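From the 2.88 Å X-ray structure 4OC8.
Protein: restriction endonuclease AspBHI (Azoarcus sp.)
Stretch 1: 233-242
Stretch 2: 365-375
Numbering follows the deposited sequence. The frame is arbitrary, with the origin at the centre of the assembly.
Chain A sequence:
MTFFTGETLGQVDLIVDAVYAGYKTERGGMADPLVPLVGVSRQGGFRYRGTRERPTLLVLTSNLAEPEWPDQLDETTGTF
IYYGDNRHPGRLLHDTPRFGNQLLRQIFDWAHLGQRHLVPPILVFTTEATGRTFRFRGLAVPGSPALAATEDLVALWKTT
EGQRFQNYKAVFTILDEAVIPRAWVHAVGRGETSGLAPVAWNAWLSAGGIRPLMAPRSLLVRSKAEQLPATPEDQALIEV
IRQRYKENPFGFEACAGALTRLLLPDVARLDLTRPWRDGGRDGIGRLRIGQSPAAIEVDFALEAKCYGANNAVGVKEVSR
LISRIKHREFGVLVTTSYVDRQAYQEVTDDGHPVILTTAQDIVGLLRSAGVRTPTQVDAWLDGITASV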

ATOM      1  N   GLU A 233       6.411 -30.193  -6.904  1.00 66.81           N
ATOM      2  CA  GLU A 233       6.753 -29.886  -5.515  1.00 73.81           C
ATOM      3  C   GLU A 233       5.840 -28.808  -4.929  1.00 73.94           C
ATOM      4  O   GLU A 233       5.278 -28.973  -3.836  1.00 74.33           O
ATOM      5  CB  GLU A 233       8.219 -29.457  -5.400  1.00 77.64           C
ATOM      6  CG  GLU A 233       9.231 -30.533  -5.785  1.00 73.53           C
ATOM      7  CD  GLU A 233       9.491 -30.602  -7.285  1.00 85.38           C
ATOM      8  OE1 GLU A 233       8.628 -30.154  -8.071  1.00 71.60           O
ATOM      9  OE2 GLU A 233      10.568 -31.100  -7.679  1.00 81.85           O
ATOM     10  N   ASP A 234       5.696 -27.709  -5.664  1.00 64.19           N
ATOM     11  CA  ASP A 234       4.812 -26.621  -5.260  1.00 66.73           C
ATOM     12  C   ASP A 234       3.370 -27.119  -5.149  1.00 64.09           C
ATOM     13  O   ASP A 234       2.620 -26.717  -4.247  1.00 62.82           O
ATOM     14  CB  ASP A 234       4.906 -25.461  -6.255  1.00 67.70           C
ATOM     15  CG  ASP A 234       6.335 -24.979  -6.458  1.00 74.89           C
ATOM     16  OD1 ASP A 234       7.188 -25.274  -5.593  1.00 77.39           O
ATOM     17  OD2 ASP A 234       6.604 -24.303  -7.476  1.00 68.77           O
ATOM     18  N   GLN A 235       2.998 -28.005  -6.070  1.00 61.21           N
ATOM     19  CA  GLN A 235       1.682 -28.633  -6.050  1.00 61.15           C
ATOM     20  C   GLN A 235       1.477 -29.388  -4.744  1.00 61.13           C
ATOM     21  O   GLN A 235       0.406 -29.310  -4.128  1.00 61.28           O
ATOM     22  CB  GLN A 235       1.514 -29.574  -7.244  1.00 53.60           C
ATOM     23  CG  GLN A 235       1.482 -28.860  -8.587  1.00 67.37           C
ATOM     24  CD  GLN A 235       1.275 -29.804  -9.753  1.00 70.22           C
ATOM     25  OE1 GLN A 235       1.310 -31.026  -9.594  1.00 63.29           O
ATOM     26  NE2 GLN A 235       1.055 -29.242 -10.938  1.00 69.26           N
ATOM     27  N   ALA A 236       2.513 -30.106  -4.318  1.00 51.03           N
ATOM     28  CA  ALA A 236       2.473 -30.801  -3.039  1.00 49.01           C
ATOM     29  C   ALA A 236       2.304 -29.798  -1.897  1.00 56.10           C
ATOM     30  O   ALA A 236       1.538 -30.036  -0.953  1.00 52.18           O
ATOM     31  CB  ALA A 236       3.726 -31.632  -2.848  1.00 44.65           C
ATOM     32  N   LEU A 237       3.013 -28.674  -2.001  1.00 53.88           N
ATOM     33  CA  LEU A 237       2.902 -27.604  -1.010  1.00 50.53           C
ATOM     34  C   LEU A 237       1.466 -27.100  -0.841  1.00 54.44           C
ATOM     35  O   LEU A 237       0.983 -26.971   0.285  1.00 52.33           O
ATOM     36  CB  LEU A 237       3.814 -26.429  -1.368  1.00 54.62           C
ATOM     37  CG  LEU A 237       5.311 -26.705  -1.471  1.00 66.87           C
ATOM     38  CD1 LEU A 237       6.070 -25.419  -1.760  1.00 55.24           C
ATOM     39  CD2 LEU A 237       5.817 -27.367  -0.202  1.00 64.34           C
ATOM     40  N   ILE A 238       0.794 -26.804  -1.953  1.00 49.11           N
ATOM     41  CA  ILE A 238      -0.596 -26.341  -1.896  1.00 50.21           C
ATOM     42  C   ILE A 238      -1.518 -27.454  -1.390  1.00 55.67           C
ATOM     43  O   ILE A 238      -2.499 -27.211  -0.661  1.00 46.90           O
ATOM     44  CB  ILE A 238      -1.085 -25.840  -3.274  1.00 50.32           C
ATOM     45  CG1 ILE A 238      -0.213 -24.687  -3.757  1.00 56.96           C
ATOM     46  CG2 ILE A 238      -2.534 -25.382  -3.206  1.00 41.59           C
ATOM     47  CD1 ILE A 238      -0.253 -23.483  -2.842  1.00 55.34           C
ATOM     48  N   GLU A 239      -1.188 -28.683  -1.772  1.00 57.12           N
ATOM     49  CA  GLU A 239      -1.965 -29.834  -1.344  1.00 57.35           C
ATOM     50  C   GLU A 239      -1.938 -30.001   0.173  1.00 49.49           C
ATOM     51  O   GLU A 239      -2.952 -30.366   0.773  1.00 49.41           O
ATOM     52  CB  GLU A 239      -1.491 -31.112  -2.044  1.00 55.94           C
ATOM     53  CG  GLU A 239      -2.381 -32.321  -1.793  1.00 59.62           C
ATOM     54  CD  GLU A 239      -3.861 -32.027  -2.010  1.00 65.04           C
ATOM     55  OE1 GLU A 239      -4.209 -31.329  -2.988  1.00 51.85           O
ATOM     56  OE2 GLU A 239      -4.681 -32.500  -1.193  1.00 73.40           O
ATOM     57  N   VAL A 240      -0.789 -29.731   0.793  1.00 40.74           N
ATOM     58  CA  VAL A 240      -0.696 -29.793   2.253  1.00 44.07           C
ATOM     59  C   VAL A 240      -1.710 -28.840   2.888  1.00 45.96           C
ATOM     60  O   VAL A 240      -2.390 -29.186   3.868  1.00 43.71           O
ATOM     61  CB  VAL A 240       0.724 -29.471   2.768  1.00 39.23           C
ATOM     62  CG1 VAL A 240       0.751 -29.469   4.285  1.00 42.78           C
ATOM     63  CG2 VAL A 240       1.723 -30.477   2.233  1.00 35.84           C
ATOM     64  N   ILE A 241      -1.827 -27.652   2.303  1.00 43.82           N
ATOM     65  CA  ILE A 241      -2.795 -26.663   2.765  1.00 45.49           C
ATOM     66  C   ILE A 241      -4.224 -27.164   2.593  1.00 43.15           C
ATOM     67  O   ILE A 241      -5.001 -27.139   3.547  1.00 44.65           O
ATOM     68  CB  ILE A 241      -2.632 -25.306   2.046  1.00 49.30           C
ATOM     69  CG1 ILE A 241      -1.255 -24.708   2.337  1.00 50.45           C
ATOM     70  CG2 ILE A 241      -3.724 -24.335   2.479  1.00 44.48           C
ATOM     71  CD1 ILE A 241      -0.989 -23.408   1.611  1.00 46.08           C
ATOM     72  N   ARG A 242      -4.566 -27.620   1.386  1.00 50.03           N
ATOM     73  CA  ARG A 242      -5.905 -28.170   1.128  1.00 46.59           C
ATOM     74  C   ARG A 242      -6.272 -29.278   2.119  1.00 54.85           C
ATOM     75  O   ARG A 242      -7.428 -29.402   2.534  1.00 50.62           O
ATOM     76  CB  ARG A 242      -6.005 -28.736  -0.286  1.00 45.31           C
ATOM     77  CG  ARG A 242      -6.065 -27.720  -1.397  1.00 47.33           C
ATOM     78  CD  ARG A 242      -6.363 -28.420  -2.716  1.00 46.43           C
ATOM     79  NE  ARG A 242      -5.906 -27.661  -3.876  1.00 53.06           N
ATOM     80  CZ  ARG A 242      -4.739 -27.857  -4.488  1.00 62.62           C
ATOM     81  NH1 ARG A 242      -3.903 -28.792  -4.049  1.00 57.50           N
ATOM     82  NH2 ARG A 242      -4.405 -27.118  -5.540  1.00 51.42           N
ATOM     83  N   LEU A 365       4.283 -16.389  -2.197  1.00 38.36           N
ATOM     84  CA  LEU A 365       4.205 -15.829  -0.852  1.00 34.27           C
ATOM     85  C   LEU A 365       4.854 -16.756   0.177  1.00 46.77           C
ATOM     86  O   LEU A 365       5.537 -16.295   1.092  1.00 47.34           O
ATOM     87  CB  LEU A 365       2.750 -15.555  -0.473  1.00 36.15           C
ATOM     88  CG  LEU A 365       2.008 -14.477  -1.263  1.00 38.09           C
ATOM     89  CD1 LEU A 365       0.502 -14.579  -1.040  1.00 34.26           C
ATOM     90  CD2 LEU A 365       2.512 -13.096  -0.881  1.00 36.40           C
ATOM     91  N   LEU A 366       4.643 -18.061   0.025  1.00 44.28           N
ATOM     92  CA  LEU A 366       5.261 -19.032   0.924  1.00 45.60           C
ATOM     93  C   LEU A 366       6.774 -19.045   0.743  1.00 47.52           C
ATOM     94  O   LEU A 366       7.513 -19.145   1.721  1.00 47.92           O
ATOM     95  CB  LEU A 366       4.684 -20.439   0.718  1.00 47.38           C
ATOM     96  CG  LEU A 366       3.281 -20.741   1.259  1.00 41.03           C
ATOM     97  CD1 LEU A 366       2.902 -22.174   0.951  1.00 41.80           C
ATOM     98  CD2 LEU A 366       3.173 -20.471   2.751  1.00 34.58           C
ATOM     99  N   ARG A 367       7.229 -18.952  -0.506  1.00 45.18           N
ATOM    100  CA  ARG A 367       8.659 -18.843  -0.790  1.00 53.26           C
ATOM    101  C   ARG A 367       9.277 -17.662  -0.050  1.00 49.78           C
ATOM    102  O   ARG A 367      10.298 -17.812   0.625  1.00 42.10           O
ATOM    103  CB  ARG A 367       8.929 -18.720  -2.295  1.00 56.27           C
ATOM    104  CG  ARG A 367       8.790 -20.029  -3.062  1.00 81.12           C
ATOM    105  CD  ARG A 367       9.665 -20.047  -4.312  1.00 77.37           C
ATOM    106  NE  ARG A 367       9.044 -19.401  -5.465  1.00 82.27           N
ATOM    107  CZ  ARG A 367       8.466 -20.058  -6.468  1.00 84.31           C
ATOM    108  NH1 ARG A 367       8.430 -21.385  -6.459  1.00 76.61           N
ATOM    109  NH2 ARG A 367       7.927 -19.390  -7.481  1.00 74.14           N
ATOM    110  N   SER A 368       8.649 -16.493  -0.165  1.00 42.76           N
ATOM    111  CA  SER A 368       9.138 -15.315   0.549  1.00 41.18           C
ATOM    112  C   SER A 368       9.183 -15.540   2.065  1.00 48.05           C
ATOM    113  O   SER A 368      10.042 -15.000   2.755  1.00 50.11           O
ATOM    114  CB  SER A 368       8.288 -14.087   0.231  1.00 39.99           C
ATOM    115  OG  SER A 368       7.201 -13.977   1.135  1.00 55.05           O
ATOM    116  N   ALA A 369       8.259 -16.346   2.578  1.00 50.44           N
ATOM    117  CA  ALA A 369       8.221 -16.637   4.007  1.00 46.58           C
ATOM    118  C   ALA A 369       9.222 -17.725   4.386  1.00 56.31           C
ATOM    119  O   ALA A 369       9.325 -18.108   5.554  1.00 57.25           O
ATOM    120  CB  ALA A 369       6.818 -17.036   4.430  1.00 51.09           C
ATOM    121  N   GLY A 370       9.952 -18.227   3.395  1.00 44.60           N
ATOM    122  CA  GLY A 370      10.965 -19.238   3.637  1.00 48.09           C
ATOM    123  C   GLY A 370      10.414 -20.641   3.808  1.00 57.47           C
ATOM    124  O   GLY A 370      10.967 -21.449   4.554  1.00 64.15           O
ATOM    125  N   VAL A 371       9.323 -20.934   3.110  1.00 53.21           N
ATOM    126  CA  VAL A 371       8.701 -22.248   3.173  1.00 51.09           C
ATOM    127  C   VAL A 371       8.725 -22.918   1.806  1.00 59.71           C
ATOM    128  O   VAL A 371       7.974 -22.530   0.914  1.00 66.82           O
ATOM    129  CB  VAL A 371       7.242 -22.143   3.619  1.00 47.35           C
ATOM    130  CG1 VAL A 371       6.615 -23.511   3.660  1.00 56.91           C
ATOM    131  CG2 VAL A 371       7.151 -21.468   4.974  1.00 47.41           C
ATOM    132  N   ARG A 372       9.585 -23.922   1.642  1.00 65.55           N
ATOM    133  CA  ARG A 372       9.746 -24.588   0.350  1.00 69.90           C
ATOM    134  C   ARG A 372       9.397 -26.077   0.376  1.00 71.90           C
ATOM    135  O   ARG A 372       9.378 -26.736  -0.668  1.00 64.37           O
ATOM    136  CB  ARG A 372      11.177 -24.412  -0.161  1.00 73.65           C
ATOM    137  CG  ARG A 372      11.535 -22.977  -0.437  1.00 68.92           C
ATOM    138  CD  ARG A 372      12.634 -22.872  -1.469  1.00 92.02           C
ATOM    139  NE  ARG A 372      12.445 -21.689  -2.300  1.00 94.43           N
ATOM    140  CZ  ARG A 372      12.683 -20.446  -1.891  1.00107.48           C
ATOM    141  NH1 ARG A 372      13.125 -20.220  -0.659  1.00104.88           N
ATOM    142  NH2 ARG A 372      12.479 -19.426  -2.712  1.00111.75           N
ATOM    143  N   THR A 373       9.131 -26.599   1.572  1.00 67.87           N
ATOM    144  CA  THR A 373       8.919 -28.031   1.762  1.00 62.46           C
ATOM    145  C   THR A 373       7.647 -28.297   2.560  1.00 67.51           C
ATOM    146  O   THR A 373       7.232 -27.456   3.358  1.00 71.81           O
ATOM    147  CB  THR A 373      10.106 -28.677   2.506  1.00 62.09           C
ATOM    148  OG1 THR A 373      10.096 -28.271   3.880  1.00 65.05           O
ATOM    149  CG2 THR A 373      11.426 -28.280   1.866  1.00 54.09           C
ATOM    150  N   PRO A 374       7.017 -29.466   2.338  1.00 69.98           N
ATOM    151  CA  PRO A 374       5.796 -29.883   3.042  1.00 53.45           C
ATOM    152  C   PRO A 374       5.900 -29.808   4.565  1.00 58.74           C
ATOM    153  O   PRO A 374       4.930 -29.409   5.218  1.00 59.26           O
ATOM    154  CB  PRO A 374       5.623 -31.333   2.597  1.00 49.73           C
ATOM    155  CG  PRO A 374       6.201 -31.359   1.232  1.00 57.63           C
ATOM    156  CD  PRO A 374       7.369 -30.407   1.258  1.00 64.65           C
ATOM    157  N   THR A 375       7.049 -30.178   5.122  1.00 61.90           N
ATOM    158  CA  THR A 375       7.232 -30.117   6.569  1.00 65.19           C
ATOM    159  C   THR A 375       7.170 -28.667   7.030  1.00 67.43           C
ATOM    160  O   THR A 375       6.532 -28.343   8.042  1.00 68.19           O
ATOM    161  CB  THR A 375       8.579 -30.714   7.004  1.00 65.85           C
ATOM    162  OG1 THR A 375       8.888 -31.854   6.191  1.00 69.03           O
ATOM    163  CG2 THR A 375       8.526 -31.126   8.473  1.00 59.02           C
TER

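Residues 233-242 form an unbroken stretch of helix, held by i to i+4 bonds such as Leu237 N to Glu233 O (2.9 Å). The second stretch changes character along its length. A helix ends at Ser368, and Gly370 then takes a positive phi of 79°, a conformation that favours glycine. The turn is a Schellman motif, closed by Val371 N to Leu366 O (2.9 Å) and Gly370 N to Arg367 O (2.8 Å). The chain next runs extended through Val371 before Thr373 caps a new helix beginning at Pro374. The backbones come nearest at this new helix start, where the CA atoms of Leu237 and Pro374 lie 5.5 Å apart.

No hydrogen bond joins the stretches; packing and one salt bridge do the work, with 370 Å² buried in total. Leu237 is central. Its CB leaves the helix sideways, but the m,t rotamer carries its methyls closer, so that Leu237 CD2 lies 3.4 Å from Thr373 C and 3.7 Å from Pro374 CD. A branched, flexible aliphatic chain suits this place, packing against backbone as well as the proline ring. Pro374 fits the first turn of a helix, where its lack of an amide hydrogen costs no helical bond, and its compact ring also offers CB to Val240 CG2 at 4.0 Å. Val240, one turn beyond Leu237, points toward the partner, so a short side chain suffices.

The buried Ile241 and Leu366 also meet, through their CD1 atoms at 4.1 Å; both are apolar and reach across with extended chi2 angles. Between two partly exposed residues, Arg367 uses its length to bring NH1 within 3.6 Å of Asp234 OD2. Asp234 OD2 lies at the guanidinium edge, near its plane, but the separation is long, implying electrostatic attraction rather than a hydrogen bond.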